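Local coordinates for protein SidF, inhibitor of growth family, member 3 (Legionella pneumophila subsp. pneumophila, PDB 4FYE) that acts as a Legionella phosphoinositide phosphatase, probably removing the 3-phosphate of phosphatidylinositol 3,4,5-trisphosphate, at residues E316-K321 with K344-H349; R308-M313 with K337-L342. The protein carries 1 engineered substitution. All blocks are in the same frame, centred on the assembly; numbering follows the deposited sequence.

Contact 1 (E316-K321 with K344-H349); sequences EDLWNK and KLYVEH
Leu318 and Lys321 receive Tyr346 between the short helix 315-320 and the C-terminal part of helix 335-349, a small helix-helix contact in which Leu318 and Lys321 both pack on one aromatic side chain. The backbones come close: the CA atoms of Leu318 and Tyr346 are 6.0 Å apart.

The apolar part of the contact rests on the CD2 methyl of Leu318. It meets CD2 of the Tyr346 ring at 3.6 Å and reaches CG and CB as well, so it touches the root of the side chain rather than the hydroxyl end. The approach is oblique to the ring, and the two side chains cross at roughly a right angle. Tyr346 has its CG anti to the backbone N (chi1 169°), which swings the ring toward the short helix. Leu318 and Tyr346 are both buried, and both also touch Met313. Leu318 packs in addition on Leu342 and Ile343 of helix 335-349.

The second kind of contact is made by the aliphatic root of a charged residue. Lys321 runs alongside Tyr346, both pointing the same way, and its CG lies at the ring edge, near the plane. Its CB is 3.5 Å from Tyr346 CD1, on the flank of the ring away from the leucine methyl.

No hydrogen bond joins the two segments directly. A polar link passes instead through Asn350, whose ND2 donates to the backbone carbonyls of both Lys321 and Tyr346, so one amide joins the two segments. Bends along the lysine chain then carry its ammonium away from the interface, while Lys321 CG stays 3.5 Å from Tyr346 CE1.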
loop_
_atom_site.group_PDB
_atom_site.type_symbol
_atom_site.label_atom_id
_atom_site.label_comp_id
_atom_site.label_asym_id
_atom_site.label_seq_id
_atom_site.Cartn_x
_atom_site.Cartn_y
_atom_site.Cartn_z
ATOM N N GLU A 316 -13.244 -21.807 12.438
ATOM C CA GLU A 316 -12.893 -23.230 12.223
ATOM C C GLU A 316 -11.357 -23.349 12.173
ATOM O O GLU A 316 -10.791 -24.232 12.814
ATOM C CB GLU A 316 -13.451 -23.756 10.903
ATOM C CG GLU A 316 -14.608 -24.745 10.970
ATOM C CD GLU A 316 -14.774 -25.578 9.660
ATOM O OE1 GLU A 316 -15.275 -26.749 9.726
ATOM O OE2 GLU A 316 -14.405 -25.077 8.549
ATOM N N ASP A 317 -10.717 -22.449 11.414
ATOM C CA ASP A 317 -9.242 -22.343 11.263
ATOM C C ASP A 317 -8.509 -22.209 12.613
ATOM O O ASP A 317 -7.540 -22.870 12.850
ATOM C CB ASP A 317 -8.874 -21.126 10.410
ATOM C CG ASP A 317 -9.143 -21.309 8.888
ATOM O OD1 ASP A 317 -9.214 -22.472 8.398
ATOM O OD2 ASP A 317 -9.287 -20.266 8.171
ATOM N N LEU A 318 -8.951 -21.344 13.507
ATOM C CA LEU A 318 -8.259 -21.248 14.763
ATOM C C LEU A 318 -8.424 -22.546 15.619
ATOM O O LEU A 318 -7.461 -23.100 16.208
ATOM C CB LEU A 318 -8.778 -20.021 15.521
ATOM C CG LEU A 318 -8.586 -18.662 14.885
ATOM C CD1 LEU A 318 -9.686 -17.692 15.302
ATOM C CD2 LEU A 318 -7.257 -18.078 15.282
ATOM N N TRP A 319 -9.652 -23.029 15.686
ATOM C CA TRP A 319 -9.948 -24.261 16.288
ATOM C C TRP A 319 -9.059 -25.400 15.868
ATOM O O TRP A 319 -8.613 -26.198 16.719
ATOM C CB TRP A 319 -11.379 -24.595 15.934
ATOM C CG TRP A 319 -11.924 -25.796 16.645
ATOM C CD1 TRP A 319 -12.167 -27.056 16.103
ATOM C CD2 TRP A 319 -12.312 -25.891 18.063
ATOM N NE1 TRP A 319 -12.679 -27.898 17.054
ATOM C CE2 TRP A 319 -12.784 -27.268 18.263
ATOM C CE3 TRP A 319 -12.321 -25.000 19.153
ATOM C CZ2 TRP A 319 -13.250 -27.718 19.509
ATOM C CZ3 TRP A 319 -12.790 -25.467 20.413
ATOM C CH2 TRP A 319 -13.233 -26.792 20.586
ATOM N N ASN A 320 -8.813 -25.534 14.569
ATOM C CA ASN A 320 -8.071 -26.692 14.089
ATOM C C ASN A 320 -6.632 -26.582 14.530
ATOM O O ASN A 320 -5.942 -27.549 14.646
ATOM C CB ASN A 320 -8.157 -26.841 12.554
ATOM C CG ASN A 320 -9.602 -27.008 12.038
ATOM O OD1 ASN A 320 -10.419 -27.772 12.584
ATOM N ND2 ASN A 320 -9.913 -26.294 10.953
ATOM N N LYS A 321 -6.221 -25.362 14.787
ATOM C CA LYS A 321 -4.885 -25.042 15.193
ATOM C C LYS A 321 -4.706 -25.090 16.701
ATOM O O LYS A 321 -3.624 -24.916 17.186
ATOM C CB LYS A 321 -4.513 -23.673 14.612
ATOM C CG LYS A 321 -3.358 -23.709 13.627
ATOM C CD LYS A 321 -3.641 -24.524 12.386
ATOM C CE LYS A 321 -2.366 -25.247 11.978
ATOM N NZ LYS A 321 -1.698 -24.398 10.946
ATOM N N LYS A 344 -6.806 -16.094 21.467
ATOM C CA LYS A 344 -5.909 -16.217 22.590
ATOM C C LYS A 344 -5.276 -17.619 22.687
ATOM O O LYS A 344 -4.095 -17.737 22.857
ATOM C CB LYS A 344 -6.626 -15.861 23.907
ATOM C CG LYS A 344 -5.676 -16.014 25.090
ATOM C CD LYS A 344 -6.324 -16.190 26.447
ATOM C CE LYS A 344 -5.301 -16.843 27.359
ATOM N NZ LYS A 344 -5.609 -16.536 28.781
ATOM N N LEU A 345 -6.073 -18.665 22.580
ATOM C CA LEU A 345 -5.530 -20.006 22.661
ATOM C C LEU A 345 -4.659 -20.283 21.445
ATOM O O LEU A 345 -3.619 -20.874 21.572
ATOM C CB LEU A 345 -6.649 -21.053 22.787
ATOM C CG LEU A 345 -7.282 -21.139 24.189
ATOM C CD1 LEU A 345 -8.596 -21.920 24.251
ATOM C CD2 LEU A 345 -6.335 -21.686 25.255
ATOM N N TYR A 346 -5.068 -19.805 20.272
ATOM C CA TYR A 346 -4.326 -20.003 19.065
ATOM C C TYR A 346 -2.928 -19.430 19.222
ATOM O O TYR A 346 -1.918 -20.094 18.811
ATOM C CB TYR A 346 -5.036 -19.407 17.840
ATOM C CG TYR A 346 -4.140 -19.375 16.591
ATOM C CD1 TYR A 346 -3.673 -20.548 16.007
ATOM C CD2 TYR A 346 -3.742 -18.217 16.048
ATOM C CE1 TYR A 346 -2.835 -20.529 14.900
ATOM C CE2 TYR A 346 -2.923 -18.179 14.949
ATOM C CZ TYR A 346 -2.458 -19.347 14.392
ATOM O OH TYR A 346 -1.609 -19.330 13.288
ATOM N N VAL A 347 -2.872 -18.218 19.802
ATOM C CA VAL A 347 -1.629 -17.462 19.873
ATOM C C VAL A 347 -0.690 -18.109 20.887
ATOM O O VAL A 347 0.520 -18.175 20.668
ATOM C CB VAL A 347 -1.848 -15.974 20.284
ATOM C CG1 VAL A 347 -0.499 -15.331 20.601
ATOM C CG2 VAL A 347 -2.552 -15.207 19.189
ATOM N N GLU A 348 -1.275 -18.642 21.951
ATOM C CA GLU A 348 -0.546 -19.204 23.065
ATOM C C GLU A 348 0.133 -20.512 22.617
ATOM O O GLU A 348 1.269 -20.769 22.961
ATOM C CB GLU A 348 -1.518 -19.340 24.241
ATOM C CG GLU A 348 -1.101 -20.181 25.448
ATOM C CD GLU A 348 -2.262 -20.368 26.471
ATOM O OE1 GLU A 348 -2.337 -21.448 27.125
ATOM O OE2 GLU A 348 -3.111 -19.437 26.625
ATOM N N HIS A 349 -0.514 -21.271 21.748
ATOM C CA HIS A 349 0.046 -22.529 21.292
ATOM C C HIS A 349 0.652 -22.586 19.903
ATOM O O HIS A 349 1.070 -23.655 19.489
ATOM C CB HIS A 349 -1.038 -23.614 21.422
ATOM C CG HIS A 349 -1.589 -23.723 22.818
ATOM N ND1 HIS A 349 -1.049 -24.525 23.744
ATOM C CD2 HIS A 349 -2.585 -23.052 23.436
ATOM C CE1 HIS A 349 -1.689 -24.400 24.894
ATOM N NE2 HIS A 349 -2.640 -23.499 24.714
#

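Contact 2 (R308-M313 with K337-L342)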
loop_
_atom_site.group_PDB
_atom_site.type_symbol
_atom_site.label_atom_id
_atom_site.label_comp_id
_atom_site.label_asym_id
_atom_site.label_seq_id
_atom_site.Cartn_x
_atom_site.Cartn_y
_atom_site.Cartn_z
ATOM N N ARG A 308 -3.269 -9.023 10.518
ATOM C CA ARG A 308 -3.924 -9.387 9.251
ATOM C C ARG A 308 -4.021 -10.964 9.223
ATOM O O ARG A 308 -5.047 -11.532 8.891
ATOM C CB ARG A 308 -3.171 -8.847 8.004
ATOM C CG ARG A 308 -3.605 -9.525 6.684
ATOM C CD ARG A 308 -3.141 -8.841 5.319
ATOM N NE ARG A 308 -2.183 -9.748 4.932
ATOM C CZ ARG A 308 -2.164 -10.615 3.959
ATOM N NH1 ARG A 308 -2.953 -10.596 2.881
ATOM N NH2 ARG A 308 -1.124 -11.395 4.041
ATOM N N GLN A 309 -2.956 -11.636 9.653
ATOM C CA GLN A 309 -2.896 -13.051 9.571
ATOM C C GLN A 309 -3.992 -13.634 10.451
ATOM O O GLN A 309 -4.662 -14.548 10.025
ATOM C CB GLN A 309 -1.500 -13.525 9.971
ATOM C CG GLN A 309 -1.227 -14.991 9.707
ATOM C CD GLN A 309 0.241 -15.342 9.876
ATOM O OE1 GLN A 309 0.618 -15.926 10.874
ATOM N NE2 GLN A 309 1.076 -14.937 8.910
ATOM N N ILE A 310 -4.218 -13.090 11.651
ATOM C CA ILE A 310 -5.319 -13.541 12.485
ATOM C C ILE A 310 -6.720 -13.283 11.800
ATOM O O ILE A 310 -7.633 -14.171 11.839
ATOM C CB ILE A 310 -5.258 -12.934 13.919
ATOM C CG1 ILE A 310 -4.358 -13.724 14.895
ATOM C CG2 ILE A 310 -6.627 -13.031 14.597
ATOM C CD1 ILE A 310 -2.932 -13.916 14.534
ATOM N N ASP A 311 -6.895 -12.097 11.187
ATOM C CA ASP A 311 -8.134 -11.719 10.473
ATOM C C ASP A 311 -8.470 -12.718 9.378
ATOM O O ASP A 311 -9.632 -12.875 9.014
ATOM C CB ASP A 311 -7.915 -10.414 9.662
ATOM C CG ASP A 311 -7.761 -9.212 10.514
ATOM O OD1 ASP A 311 -7.827 -9.398 11.776
ATOM O OD2 ASP A 311 -7.559 -8.092 9.917
ATOM N N ARG A 312 -7.436 -13.239 8.730
ATOM C CA ARG A 312 -7.639 -14.151 7.634
ATOM C C ARG A 312 -7.957 -15.558 8.132
ATOM O O ARG A 312 -8.150 -16.435 7.326
ATOM C CB ARG A 312 -6.439 -14.143 6.697
ATOM C CG ARG A 312 -6.461 -12.856 5.892
ATOM C CD ARG A 312 -5.175 -12.375 5.236
ATOM N NE ARG A 312 -4.457 -13.378 4.446
ATOM C CZ ARG A 312 -4.911 -13.802 3.283
ATOM N NH1 ARG A 312 -6.054 -13.306 2.841
ATOM N NH2 ARG A 312 -4.235 -14.661 2.565
ATOM N N MET A 313 -8.018 -15.784 9.434
ATOM C CA MET A 313 -8.525 -17.077 9.911
ATOM C C MET A 313 -9.968 -17.100 10.391
ATOM O O MET A 313 -10.430 -16.232 11.168
ATOM C CB MET A 313 -7.606 -17.646 10.966
ATOM C CG MET A 313 -6.230 -17.840 10.322
ATOM S SD MET A 313 -5.040 -18.686 11.329
ATOM C CE MET A 313 -4.810 -17.419 12.507
ATOM N N LYS A 337 -16.965 -13.091 22.123
ATOM C CA LYS A 337 -16.193 -13.574 23.252
ATOM C C LYS A 337 -15.681 -15.011 22.982
ATOM O O LYS A 337 -14.742 -15.497 23.625
ATOM C CB LYS A 337 -17.023 -13.385 24.562
ATOM C CG LYS A 337 -16.768 -14.287 25.798
ATOM C CD LYS A 337 -15.309 -14.658 26.185
ATOM C CE LYS A 337 -15.231 -15.331 27.575
ATOM N NZ LYS A 337 -14.342 -16.537 27.735
ATOM N N ALA A 338 -16.295 -15.662 22.005
ATOM C CA ALA A 338 -15.816 -16.957 21.537
ATOM C C ALA A 338 -14.596 -16.809 20.593
ATOM O O ALA A 338 -13.565 -17.448 20.797
ATOM C CB ALA A 338 -16.941 -17.722 20.850
ATOM N N ARG A 339 -14.712 -15.965 19.580
ATOM C CA ARG A 339 -13.530 -15.644 18.788
ATOM C C ARG A 339 -12.362 -15.187 19.664
ATOM O O ARG A 339 -11.216 -15.612 19.434
ATOM C CB ARG A 339 -13.786 -14.644 17.623
ATOM C CG ARG A 339 -12.589 -14.558 16.679
ATOM C CD ARG A 339 -13.009 -13.969 15.368
ATOM N NE ARG A 339 -11.882 -13.691 14.490
ATOM C CZ ARG A 339 -11.447 -14.516 13.525
ATOM N NH1 ARG A 339 -11.985 -15.739 13.278
ATOM N NH2 ARG A 339 -10.457 -14.105 12.805
ATOM N N ALA A 340 -12.614 -14.335 20.660
ATOM C CA ALA A 340 -11.477 -13.853 21.470
ATOM C C ALA A 340 -10.717 -15.051 22.090
ATOM O O ALA A 340 -9.487 -15.061 22.140
ATOM C CB ALA A 340 -11.957 -12.887 22.584
ATOM N N GLN A 341 -11.475 -16.010 22.610
ATOM C CA GLN A 341 -10.905 -17.125 23.336
ATOM C C GLN A 341 -10.094 -17.996 22.352
ATOM O O GLN A 341 -8.983 -18.419 22.639
ATOM C CB GLN A 341 -12.033 -17.926 24.004
ATOM C CG GLN A 341 -11.542 -18.944 24.994
ATOM C CD GLN A 341 -12.639 -19.951 25.422
ATOM O OE1 GLN A 341 -13.523 -20.337 24.631
ATOM N NE2 GLN A 341 -12.573 -20.389 26.677
ATOM N N LEU A 342 -10.661 -18.245 21.181
ATOM C CA LEU A 342 -9.974 -18.905 20.098
ATOM C C LEU A 342 -8.678 -18.198 19.731
ATOM O O LEU A 342 -7.668 -18.858 19.561
ATOM C CB LEU A 342 -10.882 -18.942 18.876
ATOM C CG LEU A 342 -11.707 -20.205 18.645
ATOM C CD1 LEU A 342 -11.589 -21.219 19.781
ATOM C CD2 LEU A 342 -13.141 -19.856 18.280
#
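Arg339 leaves its helix with CG anti to the backbone N (chi1 -169°) and remains extended as far as NE, and this long reach delivers its guanidinium to the backbone carbonyl of Met313. The arrangement is a worked case of an arginine binding a backbone carbonyl in the turn that follows helix 284-311. CA atoms of Met313 and Arg339 are 10.3 Å apart, so a single side chain spans the gap.

The grip is end-on, with both terminal nitrogens on one acceptor. Met313 O accepts a hydrogen bond from Arg339 NH2 and another from Arg339 NH1, each at 2.7 Å. Both N-H...O angles are near 140°: because the oxygen lies between the two donors, neither bond is straight. It sits almost exactly in the guanidinium plane; NH2 lies in the carbonyl plane, whereas NH1 is tilted out of it.

Just upstream the chain is leaving its helix. Met313 N donates to Ile310 O at 2.9 Å, and CA of Asp311 lies 4.1 Å from Arg339 NH2, at the edge of the guanidinium. The positive group thus faces the C-terminal end of helix 284-311, where it would probably complement the helix dipole. Asp311 is engaged otherwise, its carboxylate forming a salt bridge with Arg248.

Arg339 also donates through NE to Thr6 O and through NH1 to Asn315 OD1. The contact therefore joins the end of helix 284-311 to helix 335-349, with helix 315-320 laying Leu318 against Arg339, and strand 247-254 bordering Arg308 and Arg312.

How the contacts relate
From the N terminus the chain first lays down 308-313 at the end of helix 284-311, then turns into helix 315-320 with 316-321, and only after a connecting loop enters helix 335-349. There contact 2 closes first, across 23 intervening residues, and contact 1 follows, across 22. The segments alternate, so the two closures cross and neither nests inside the other. Both use helix 335-349, which thereby ties together two helices consecutive in the chain. Their centres lie about 8 Å apart, and they touch: Trp319 CE3 packs on Leu342 CD1 at 3.9 Å.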